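Local coordinates for probable outer membrane protein (Pseudomonas aeruginosa, PDB 3DWO) that probably carries long-chain fatty acids or other hydrophobic compounds across the outer membrane, as a FadL-family beta-barrel channel protein, at residues A367-R372 / V409-V414; P330-N335 / P363-T368; T99-V104 / G113-V118; I44-V49 / S438-F443. One frame throughout, in Å; residues are numbered along the deposited sequence.

Contact 1 (A367-R372 / V409-V414). With C8E ((hydroxyethyloxy)tri(ethyloxy)octane), chain D.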
# COMPACT_ATOMS: atom_id res chain seq x y z
N ALA A 367 11.01 15.73 -2.14
CA ALA A 367 12.23 15.45 -2.89
C ALA A 367 12.21 14.15 -3.66
O ALA A 367 12.84 14.04 -4.71
CB ALA A 367 13.43 15.48 -1.93
N THR A 368 11.46 13.16 -3.17
CA THR A 368 11.44 11.86 -3.83
C THR A 368 10.10 11.35 -4.38
O THR A 368 10.08 10.36 -5.12
CB THR A 368 11.96 10.77 -2.87
OG1 THR A 368 11.07 10.65 -1.75
CG2 THR A 368 13.35 11.13 -2.35
N ARG A 369 8.99 11.99 -4.05
CA ARG A 369 7.71 11.51 -4.54
C ARG A 369 7.69 11.45 -6.07
O ARG A 369 8.15 12.37 -6.74
CB ARG A 369 6.57 12.38 -4.04
CG ARG A 369 5.17 11.83 -4.35
CD ARG A 369 4.14 12.55 -3.50
NE ARG A 369 4.51 13.95 -3.43
CZ ARG A 369 4.70 14.61 -2.30
NH1 ARG A 369 4.56 14.02 -1.12
NH2 ARG A 369 5.08 15.88 -2.36
N ASP A 370 7.15 10.36 -6.60
CA ASP A 370 7.07 10.18 -8.04
C ASP A 370 5.67 9.70 -8.44
O ASP A 370 4.81 9.54 -7.59
CB ASP A 370 8.15 9.20 -8.52
CG ASP A 370 7.97 7.81 -7.95
OD1 ASP A 370 6.91 7.55 -7.35
OD2 ASP A 370 8.89 6.98 -8.14
N PRO A 371 5.44 9.46 -9.74
CA PRO A 371 4.12 9.01 -10.22
C PRO A 371 3.63 7.64 -9.77
O PRO A 371 2.43 7.36 -9.85
CB PRO A 371 4.28 9.08 -11.75
CG PRO A 371 5.34 10.15 -11.93
CD PRO A 371 6.33 9.77 -10.87
N ARG A 372 4.53 6.78 -9.30
CA ARG A 372 4.13 5.44 -8.85
C ARG A 372 3.18 5.51 -7.66
O ARG A 372 2.12 4.88 -7.66
CB ARG A 372 5.36 4.61 -8.44
CG ARG A 372 6.37 4.42 -9.53
CD ARG A 372 7.32 3.26 -9.24
NE ARG A 372 8.03 2.90 -10.46
CZ ARG A 372 9.26 3.29 -10.77
NH1 ARG A 372 9.96 4.05 -9.93
NH2 ARG A 372 9.78 2.95 -11.94
N VAL A 409 -0.58 17.21 -4.12
CA VAL A 409 0.85 17.26 -3.84
C VAL A 409 1.70 17.53 -5.06
O VAL A 409 1.31 17.25 -6.18
CB VAL A 409 1.36 15.95 -3.20
CG1 VAL A 409 0.98 15.89 -1.73
CG2 VAL A 409 0.77 14.75 -3.96
N PRO A 410 2.89 18.10 -4.84
CA PRO A 410 3.81 18.40 -5.94
C PRO A 410 4.69 17.21 -6.30
O PRO A 410 4.96 16.35 -5.46
CB PRO A 410 4.63 19.56 -5.39
CG PRO A 410 4.75 19.18 -3.93
CD PRO A 410 3.34 18.74 -3.59
N LEU A 411 5.11 17.16 -7.55
CA LEU A 411 6.00 16.13 -8.05
C LEU A 411 7.15 16.91 -8.66
O LEU A 411 6.96 17.65 -9.63
CB LEU A 411 5.33 15.26 -9.11
CG LEU A 411 4.63 13.99 -8.60
CD1 LEU A 411 3.65 14.34 -7.52
CD2 LEU A 411 3.92 13.31 -9.76
N LYS A 412 8.34 16.77 -8.08
CA LYS A 412 9.53 17.47 -8.54
C LYS A 412 10.60 16.44 -8.83
O LYS A 412 11.79 16.72 -8.75
CB LYS A 412 10.03 18.41 -7.45
CG LYS A 412 9.02 19.45 -6.99
CD LYS A 412 8.85 20.56 -8.01
CE LYS A 412 8.06 21.73 -7.42
NZ LYS A 412 7.97 22.88 -8.35
N THR A 413 10.16 15.24 -9.18
CA THR A 413 11.03 14.11 -9.46
C THR A 413 12.16 14.35 -10.45
O THR A 413 11.96 14.88 -11.54
CB THR A 413 10.21 12.91 -9.96
OG1 THR A 413 8.92 12.93 -9.33
CG2 THR A 413 10.91 11.60 -9.61
N VAL A 414 13.36 13.94 -10.06
CA VAL A 414 14.54 14.07 -10.90
C VAL A 414 15.10 12.65 -11.07
O VAL A 414 15.23 11.92 -10.09
CB VAL A 414 15.61 14.98 -10.24
CG1 VAL A 414 16.91 14.94 -11.03
CG2 VAL A 414 15.10 16.41 -10.15
C1 C8E D . 6.71 7.56 -3.70
C2 C8E D . 6.87 6.43 -4.60
C3 C8E D . 7.34 5.20 -3.98
C4 C8E D . 7.34 4.18 -5.02
C5 C8E D . 7.31 2.84 -4.37
C6 C8E D . 6.85 1.84 -5.31
C7 C8E D . 7.40 0.64 -4.70
C8 C8E D . 6.42 -0.47 -4.82
O9 C8E D . 6.68 -1.78 -5.30
C10 C8E D . 7.15 -1.94 -6.62
C11 C8E D . 7.32 -3.42 -6.81
O12 C8E D . 8.68 -3.80 -6.57
C13 C8E D . 9.42 -4.28 -7.74
C14 C8E D . 10.17 -3.39 -8.79
O15 C8E D . 11.53 -3.44 -9.31
C16 C8E D . 12.44 -2.64 -8.54
C17 C8E D . 12.58 -1.18 -9.02
O18 C8E D . 12.16 -0.73 -10.33
C19 C8E D . 13.20 -0.82 -11.34
C20 C8E D . 13.68 0.41 -12.19
O21 C8E D . 13.09 0.64 -13.47
O HOH W 1 13.38 12.81 -7.04
O HOH W 2 8.71 14.86 -6.19
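Two nitrogens of one arginine grip the carbonyl oxygen of Pro410. Arg369 comes side-on, its NE 3.2 Å and its NH2 3.1 Å from Pro410 O, and the oxygen lies in the guanidinium plane, so the group cannot easily turn. The side chain starts with CG anti to the backbone N (chi1 -172°) and bends at chi3, which brings the flat end against the strand edge. Val409 then packs over one guanidinium face, its CB 3.7 Å from Arg369 CZ. Arginine suits the place because its other N-H groups have partners too: NH2 also reaches Asn366 OD1, while NH1 holds Thr364 OG1. A second link runs the other way: Thr413 OG1 donates to a lone pair of Arg369 O at 2.8 Å, and a water that donates to the same oxygen accepts from Lys412 N. Beside these polar links CD2 of Leu411 touches Pro371 CG at 4.1 Å. Asp370 points away from 409-414 overall, although its CB still touches Thr413 CG2; its OD2 is hydrogen-bonded to Tyr331 OH and forms a salt bridge with Arg372 NH1 at 3.6 Å, which probably keeps the carboxylate charged. Asp370 OD1 lies 3.0 Å from C2 of the detergent's octyl tail. A loop pinned to a strand edge beside a bound alkyl chain is consistent with a hydrophobic ligand site in the FadL-type barrel.

Contact 2 (P330-N335 / P363-T368). With C8E ((hydroxyethyloxy)tri(ethyloxy)octane), chain D.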
# COMPACT_ATOMS: atom_id res chain seq x y z
N PRO A 330 16.32 6.12 -4.55
CA PRO A 330 16.05 6.55 -3.18
C PRO A 330 14.63 7.07 -3.00
O PRO A 330 14.08 7.73 -3.88
CB PRO A 330 17.09 7.65 -2.95
CG PRO A 330 18.19 7.30 -3.92
CD PRO A 330 17.40 6.92 -5.15
N TYR A 331 14.02 6.76 -1.87
CA TYR A 331 12.68 7.21 -1.58
C TYR A 331 12.63 7.85 -0.20
O TYR A 331 11.83 8.76 0.03
CB TYR A 331 11.69 6.05 -1.69
CG TYR A 331 11.29 5.76 -3.12
CD1 TYR A 331 10.61 6.72 -3.88
CD2 TYR A 331 11.60 4.54 -3.72
CE1 TYR A 331 10.25 6.47 -5.21
CE2 TYR A 331 11.25 4.28 -5.05
CZ TYR A 331 10.58 5.24 -5.78
OH TYR A 331 10.20 4.98 -7.09
N THR A 332 13.49 7.38 0.69
CA THR A 332 13.60 7.90 2.05
C THR A 332 12.28 8.30 2.71
O THR A 332 12.10 9.44 3.13
CB THR A 332 14.55 9.11 2.10
OG1 THR A 332 14.14 10.08 1.13
CG2 THR A 332 15.98 8.68 1.80
N TYR A 333 11.35 7.36 2.79
CA TYR A 333 10.05 7.60 3.41
C TYR A 333 10.24 8.01 4.87
O TYR A 333 11.22 7.64 5.50
CB TYR A 333 9.21 6.32 3.38
CG TYR A 333 8.40 6.12 2.12
CD1 TYR A 333 8.77 6.72 0.91
CD2 TYR A 333 7.28 5.30 2.13
CE1 TYR A 333 8.02 6.51 -0.25
CE2 TYR A 333 6.53 5.08 0.98
CZ TYR A 333 6.90 5.69 -0.21
OH TYR A 333 6.13 5.49 -1.33
N ARG A 334 9.28 8.77 5.40
CA ARG A 334 9.33 9.22 6.78
C ARG A 334 8.34 8.41 7.62
O ARG A 334 7.33 7.91 7.10
CB ARG A 334 8.95 10.71 6.87
CG ARG A 334 7.56 11.02 6.34
CD ARG A 334 7.05 12.42 6.69
NE ARG A 334 5.67 12.61 6.21
CZ ARG A 334 4.93 13.69 6.45
NH1 ARG A 334 5.41 14.71 7.16
NH2 ARG A 334 3.69 13.76 5.98
N ASN A 335 8.62 8.28 8.91
CA ASN A 335 7.70 7.57 9.80
C ASN A 335 6.42 8.37 9.78
O ASN A 335 6.44 9.58 9.52
CB ASN A 335 8.26 7.48 11.21
CG ASN A 335 9.44 6.54 11.30
OD1 ASN A 335 9.57 5.61 10.50
ND2 ASN A 335 10.30 6.75 12.29
N PRO A 363 3.83 8.96 3.93
CA PRO A 363 5.25 8.75 4.24
C PRO A 363 6.15 9.31 3.13
O PRO A 363 7.37 9.37 3.27
CB PRO A 363 5.36 7.23 4.37
CG PRO A 363 4.39 6.77 3.33
CD PRO A 363 3.19 7.68 3.57
N THR A 364 5.53 9.70 2.02
CA THR A 364 6.29 10.25 0.90
C THR A 364 6.70 11.68 1.23
O THR A 364 6.14 12.30 2.13
CB THR A 364 5.44 10.27 -0.39
OG1 THR A 364 4.30 11.13 -0.21
CG2 THR A 364 4.94 8.86 -0.74
N HIS A 365 7.70 12.20 0.52
CA HIS A 365 8.12 13.58 0.73
C HIS A 365 8.53 14.15 -0.61
O HIS A 365 8.94 13.42 -1.51
CB HIS A 365 9.23 13.70 1.79
CG HIS A 365 10.54 13.08 1.42
ND1 HIS A 365 11.68 13.82 1.20
CD2 HIS A 365 10.92 11.78 1.33
CE1 HIS A 365 12.71 13.02 0.99
NE2 HIS A 365 12.27 11.77 1.07
N ASN A 366 8.38 15.47 -0.72
CA ASN A 366 8.65 16.24 -1.92
C ASN A 366 9.86 15.92 -2.77
O ASN A 366 9.75 15.86 -4.00
CB ASN A 366 8.68 17.74 -1.56
CG ASN A 366 7.33 18.25 -1.12
OD1 ASN A 366 6.36 17.50 -1.04
ND2 ASN A 366 7.26 19.55 -0.82
N ALA A 367 11.01 15.73 -2.14
CA ALA A 367 12.23 15.45 -2.89
C ALA A 367 12.21 14.15 -3.66
O ALA A 367 12.84 14.04 -4.71
CB ALA A 367 13.43 15.48 -1.93
N THR A 368 11.46 13.16 -3.17
CA THR A 368 11.44 11.86 -3.83
C THR A 368 10.10 11.35 -4.38
O THR A 368 10.08 10.36 -5.12
CB THR A 368 11.96 10.77 -2.87
OG1 THR A 368 11.07 10.65 -1.75
CG2 THR A 368 13.35 11.13 -2.35
C1 C8E D . 6.71 7.56 -3.70
C2 C8E D . 6.87 6.43 -4.60
C3 C8E D . 7.34 5.20 -3.98
C4 C8E D . 7.34 4.18 -5.02
C5 C8E D . 7.31 2.84 -4.37
C6 C8E D . 6.85 1.84 -5.31
C7 C8E D . 7.40 0.64 -4.70
C8 C8E D . 6.42 -0.47 -4.82
O9 C8E D . 6.68 -1.78 -5.30
C10 C8E D . 7.15 -1.94 -6.62
C11 C8E D . 7.32 -3.42 -6.81
O12 C8E D . 8.68 -3.80 -6.57
C13 C8E D . 9.42 -4.28 -7.74
C14 C8E D . 10.17 -3.39 -8.79
O15 C8E D . 11.53 -3.44 -9.31
C16 C8E D . 12.44 -2.64 -8.54
C17 C8E D . 12.58 -1.18 -9.02
O18 C8E D . 12.16 -0.73 -10.33
C19 C8E D . 13.20 -0.82 -11.34
C20 C8E D . 13.68 0.41 -12.19
O21 C8E D . 13.09 0.64 -13.47
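Tyr331 and Tyr333 leave the backbone alike, CG anti to the carbonyl carbon (chi1 -81° and -86°), but their rings are turned differently about chi2 and so meet the detergent's octyl tail in different ways. Tyr331 offers a face: the chain passes over it toward the rim, with C3 of the detergent 3.4 Å from Tyr331 CE1. Tyr333 instead meets C1 with its edge, and its OH closes to 2.9 Å from C3. One face of the Tyr333 ring lies over the start of 363-368, where the Pro363 ring runs alongside it and points the same way, CG 3.5 Å from Tyr333 CD2. Proline gives the aromatic a rigid, compact apolar neighbour. Elsewhere between the two loops the bonding is polar. His365 presents its ring edge to Thr332, whose OG1 lies in the ring plane 2.5 Å from NE2; either could be the donor. Thr368 suits its place through OG1, set between the backbone N and the carbonyl carbon, which donates to Tyr331 O at 2.7 Å from above the carbonyl plane. Farther along, Arg334 N bonds a lone pair of Pro363 O at 2.9 Å, nearly straight (162°). Trp311 and Phe314 set their rings edge-to-face with Tyr333. An alkyl tail between two tyrosines of one loop, with Thr364 CG2 of the other near its end, is consistent with a hydrophobic ligand pocket in a FadL-family channel.

Contact 3 (T99-V104 / G113-V118). With C8E ((hydroxyethyloxy)tri(ethyloxy)octane), chain L.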
# COMPACT_ATOMS: atom_id res chain seq x y z
N THR A 99 -11.57 -9.86 3.23
CA THR A 99 -10.95 -9.95 4.54
C THR A 99 -11.77 -10.93 5.36
O THR A 99 -13.00 -10.89 5.35
CB THR A 99 -10.89 -8.58 5.22
OG1 THR A 99 -9.94 -7.74 4.54
CG2 THR A 99 -10.47 -8.72 6.67
N GLY A 100 -11.09 -11.84 6.05
CA GLY A 100 -11.78 -12.83 6.86
C GLY A 100 -11.23 -12.95 8.27
O GLY A 100 -10.02 -12.90 8.48
N PHE A 101 -12.13 -13.11 9.24
CA PHE A 101 -11.72 -13.24 10.63
C PHE A 101 -12.49 -14.36 11.32
O PHE A 101 -13.70 -14.53 11.12
CB PHE A 101 -11.95 -11.94 11.39
CG PHE A 101 -11.13 -10.79 10.89
CD1 PHE A 101 -9.75 -10.77 11.07
CD2 PHE A 101 -11.73 -9.71 10.25
CE1 PHE A 101 -8.98 -9.69 10.61
CE2 PHE A 101 -10.98 -8.63 9.79
CZ PHE A 101 -9.60 -8.62 9.97
N LEU A 102 -11.78 -15.11 12.14
CA LEU A 102 -12.38 -16.19 12.90
C LEU A 102 -11.79 -16.20 14.29
O LEU A 102 -10.57 -16.20 14.46
CB LEU A 102 -12.13 -17.54 12.21
CG LEU A 102 -12.61 -18.76 12.98
CD1 LEU A 102 -14.12 -18.69 13.17
CD2 LEU A 102 -12.22 -20.02 12.22
N VAL A 103 -12.65 -16.18 15.30
CA VAL A 103 -12.20 -16.20 16.68
C VAL A 103 -12.87 -17.36 17.40
O VAL A 103 -14.09 -17.50 17.39
CB VAL A 103 -12.53 -14.89 17.41
CG1 VAL A 103 -12.12 -15.00 18.87
CG2 VAL A 103 -11.80 -13.73 16.75
N VAL A 104 -12.04 -18.20 18.02
CA VAL A 104 -12.53 -19.38 18.72
C VAL A 104 -11.94 -19.48 20.13
O VAL A 104 -10.79 -19.88 20.30
CB VAL A 104 -12.14 -20.67 17.97
CG1 VAL A 104 -12.68 -21.88 18.69
CG2 VAL A 104 -12.66 -20.61 16.54
N GLY A 113 -7.17 -17.27 17.05
CA GLY A 113 -7.58 -16.39 15.98
C GLY A 113 -7.02 -16.74 14.61
O GLY A 113 -5.84 -17.09 14.48
N LEU A 114 -7.86 -16.64 13.60
CA LEU A 114 -7.49 -16.94 12.22
C LEU A 114 -7.98 -15.80 11.34
O LEU A 114 -9.06 -15.25 11.58
CB LEU A 114 -8.18 -18.23 11.77
CG LEU A 114 -7.34 -19.45 11.39
CD1 LEU A 114 -6.21 -19.64 12.37
CD2 LEU A 114 -8.23 -20.68 11.34
N SER A 115 -7.21 -15.44 10.32
CA SER A 115 -7.65 -14.36 9.44
C SER A 115 -6.94 -14.30 8.10
O SER A 115 -5.82 -14.79 7.94
CB SER A 115 -7.49 -13.01 10.15
OG SER A 115 -6.14 -12.57 10.12
N GLN A 116 -7.63 -13.70 7.14
CA GLN A 116 -7.09 -13.48 5.81
C GLN A 116 -7.11 -11.97 5.69
O GLN A 116 -8.17 -11.35 5.83
CB GLN A 116 -7.99 -14.12 4.75
CG GLN A 116 -7.67 -13.69 3.34
CD GLN A 116 -8.42 -12.44 2.94
OE1 GLN A 116 -9.65 -12.42 2.93
NE2 GLN A 116 -7.68 -11.39 2.61
N VAL A 117 -5.94 -11.39 5.46
CA VAL A 117 -5.79 -9.94 5.39
C VAL A 117 -5.03 -9.45 4.15
O VAL A 117 -4.39 -10.23 3.45
CB VAL A 117 -5.08 -9.45 6.68
CG1 VAL A 117 -4.52 -8.06 6.49
CG2 VAL A 117 -6.06 -9.45 7.85
N VAL A 118 -5.14 -8.14 3.89
CA VAL A 118 -4.47 -7.50 2.76
C VAL A 118 -3.72 -6.28 3.32
O VAL A 118 -4.22 -5.16 3.27
CB VAL A 118 -5.49 -7.03 1.70
CG1 VAL A 118 -4.76 -6.51 0.46
CG2 VAL A 118 -6.42 -8.18 1.32
C1 C8E L . -8.77 -17.52 7.29
C2 C8E L . -10.06 -17.52 7.95
C3 C8E L . -11.03 -16.57 7.40
C4 C8E L . -12.27 -16.75 8.13
C5 C8E L . -13.36 -17.00 7.16
C6 C8E L . -14.65 -16.97 7.83
O HOH W 3 -7.31 -6.55 5.31
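Four backbone hydrogen bonds tie these strands in antiparallel register. Gly100 and Gln116 form one hydrogen-bonded pair, with Gly100 N to Gln116 O at 3.0 Å and the return bond from Gln116 N to Gly100 O at 2.9 Å; Leu102 and Leu114 form the other, its shorter bond being Leu102 N to Leu114 O at 2.8 Å. Between them, Phe101 and Ser115 make a non-hydrogen-bonded pair whose CA atoms are 4.4 Å apart. Apolar contacts follow on both faces. Leu102 and Leu114 lie side by side, CB to CB 4.0 Å, on the face that also carries Gln116. On the opposite face the Phe101 ring leans across, CD1 3.3 Å from Ser115 CB, the small serine leaving room for it, and CE1 touches Val117 CG2. The detergent of chain L contacts the Leu102 face: its C3 lies 3.7 Å from Gly100 C. Gly100, with no side chain, leaves bare backbone on which the tail rests. The carboxamide of Gln116 folds back at chi2, and its NE2 bonds Pro98 O. Strand 44-63 flanks 99-104 and strand 138-153 flanks 113-118, while Phe31 of helix 29-32 packs against Phe101, Ser115 and Val117.

Contact 4 (I44-V49 / S438-F443)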
# COMPACT_ATOMS: atom_id res chain seq x y z
N ILE A 44 -16.87 -16.63 16.62
CA ILE A 44 -17.33 -15.68 15.62
C ILE A 44 -16.58 -15.86 14.31
O ILE A 44 -15.35 -15.97 14.28
CB ILE A 44 -17.15 -14.23 16.10
CG1 ILE A 44 -17.78 -14.05 17.48
CG2 ILE A 44 -17.83 -13.27 15.13
CD1 ILE A 44 -17.65 -12.65 18.04
N ALA A 45 -17.35 -15.92 13.22
CA ALA A 45 -16.80 -16.06 11.87
C ALA A 45 -17.28 -14.82 11.12
O ALA A 45 -18.46 -14.46 11.21
CB ALA A 45 -17.34 -17.32 11.22
N GLN A 46 -16.39 -14.18 10.38
CA GLN A 46 -16.76 -12.96 9.67
C GLN A 46 -16.06 -12.79 8.32
O GLN A 46 -14.87 -13.05 8.19
CB GLN A 46 -16.45 -11.75 10.56
CG GLN A 46 -16.80 -10.41 9.97
CD GLN A 46 -16.37 -9.27 10.88
OE1 GLN A 46 -15.18 -9.08 11.14
NE2 GLN A 46 -17.34 -8.51 11.38
N LEU A 47 -16.83 -12.35 7.33
CA LEU A 47 -16.29 -12.11 6.00
C LEU A 47 -16.60 -10.69 5.57
O LEU A 47 -17.74 -10.23 5.66
CB LEU A 47 -16.88 -13.08 4.98
CG LEU A 47 -16.52 -12.73 3.53
CD1 LEU A 47 -15.00 -12.78 3.34
CD2 LEU A 47 -17.20 -13.70 2.58
N THR A 48 -15.58 -9.99 5.08
CA THR A 48 -15.74 -8.62 4.62
C THR A 48 -15.28 -8.51 3.17
O THR A 48 -14.32 -9.15 2.76
CB THR A 48 -14.90 -7.64 5.47
OG1 THR A 48 -15.43 -7.57 6.80
CG2 THR A 48 -14.91 -6.24 4.85
N VAL A 49 -16.00 -7.70 2.40
CA VAL A 49 -15.65 -7.48 1.01
C VAL A 49 -15.75 -5.98 0.73
O VAL A 49 -16.83 -5.39 0.83
CB VAL A 49 -16.56 -8.26 0.07
CG1 VAL A 49 -18.01 -7.98 0.39
CG2 VAL A 49 -16.25 -7.89 -1.36
N SER A 438 -20.12 -6.60 5.08
CA SER A 438 -19.69 -7.81 5.78
C SER A 438 -20.82 -8.61 6.39
O SER A 438 -21.91 -8.09 6.64
CB SER A 438 -18.70 -7.46 6.90
OG SER A 438 -19.38 -6.83 7.97
N ALA A 439 -20.55 -9.88 6.63
CA ALA A 439 -21.52 -10.79 7.24
C ALA A 439 -20.81 -11.42 8.42
O ALA A 439 -19.75 -12.03 8.26
CB ALA A 439 -21.95 -11.85 6.24
N THR A 440 -21.39 -11.27 9.60
CA THR A 440 -20.79 -11.84 10.81
C THR A 440 -21.71 -12.91 11.37
O THR A 440 -22.89 -12.67 11.61
CB THR A 440 -20.59 -10.76 11.88
OG1 THR A 440 -19.89 -9.64 11.31
CG2 THR A 440 -19.80 -11.31 13.05
N TYR A 441 -21.16 -14.11 11.59
CA TYR A 441 -21.95 -15.20 12.12
C TYR A 441 -21.50 -15.57 13.53
O TYR A 441 -20.40 -16.09 13.73
CB TYR A 441 -21.87 -16.42 11.20
CG TYR A 441 -22.92 -17.47 11.51
CD1 TYR A 441 -24.26 -17.12 11.60
CD2 TYR A 441 -22.56 -18.80 11.71
CE1 TYR A 441 -25.24 -18.07 11.89
CE2 TYR A 441 -23.53 -19.77 11.99
CZ TYR A 441 -24.86 -19.39 12.08
OH TYR A 441 -25.83 -20.34 12.37
N ASP A 442 -22.36 -15.29 14.50
CA ASP A 442 -22.07 -15.58 15.89
C ASP A 442 -22.57 -16.97 16.28
O ASP A 442 -23.39 -17.11 17.17
CB ASP A 442 -22.74 -14.53 16.79
CG ASP A 442 -22.38 -14.70 18.25
OD1 ASP A 442 -21.22 -14.43 18.61
OD2 ASP A 442 -23.26 -15.12 19.04
N PHE A 443 -22.07 -17.99 15.59
CA PHE A 443 -22.49 -19.35 15.89
C PHE A 443 -21.97 -19.87 17.22
O PHE A 443 -20.85 -20.38 17.31
CB PHE A 443 -22.10 -20.32 14.76
CG PHE A 443 -20.67 -20.20 14.29
CD1 PHE A 443 -20.22 -20.99 13.24
CD2 PHE A 443 -19.78 -19.30 14.88
CE1 PHE A 443 -18.92 -20.88 12.77
CE2 PHE A 443 -18.47 -19.19 14.42
CZ PHE A 443 -18.04 -19.98 13.37
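Barrel closure is the business of this contact: the first strand, 44-63, pairs antiparallel with the last, 423-441, joining the two ends of the chain's strand order as in the closed barrel of the FadL family. Ala45 pairs with Tyr441 and Leu47 with Ala439, each through two hydrogen bonds. The shortest, Tyr441 N to Ala45 O at 2.7 Å, runs nearly along the C=O axis (170°), whereas Ala45 N approaches Tyr441 O from above the carbonyl plane at 3.1 Å. Gln46 and Thr440 stand side by side on the other face, and the extended glutamine, CG anti to the backbone N, reaches out so that NE2 donates to Thr440 OG1 at 2.8 Å. Its OE1 bonds Asn9 ND2, so both ends of the amide are used. Thr440 turns its methyl the other way, and CG2 presses on Ile44 CG2 at 3.5 Å, tighter than usual. Ser438 suits the neighbouring Thr48 by being small: its CB sits 3.3 Å from Thr48 OG1, while its hydroxyl bonds Thr10. Beyond the strand the chain swings through an inverse gamma turn at Asp442, whose OD1 pairs with Lys42, and brings back Phe443, near the end of the modelled chain; a terminal aromatic is a familiar ending of outer-membrane barrels. The Phe443 ring sets its edge to Ile44 N, and Phe443 CZ comes within 3.5 Å of Ala45 CB.

In the fold
Contacts 1 and 2 form one neighbourhood, their centres 9 Å apart, sharing Ala367 and Thr368 and the detergent of chain D. Contacts 3 and 4 form another, centres 10 Å apart, meeting where strand 44-63 pairs with strand 93-105. The pairs lie on opposite sides of the chain's centre, with contacts 1 and 4 about 41 Å apart between centres. Along the chain contact 3 comes first, then the overlapping contacts 2 and 1, all within the span from 44 to 443 that contact 4 bridges. Strand 395-411, which carries part of contact 1, pairs with 423-441, the strand that contact 4 joins to 44-63. Loops thus shape a probable ligand site, while paired strands make the wall.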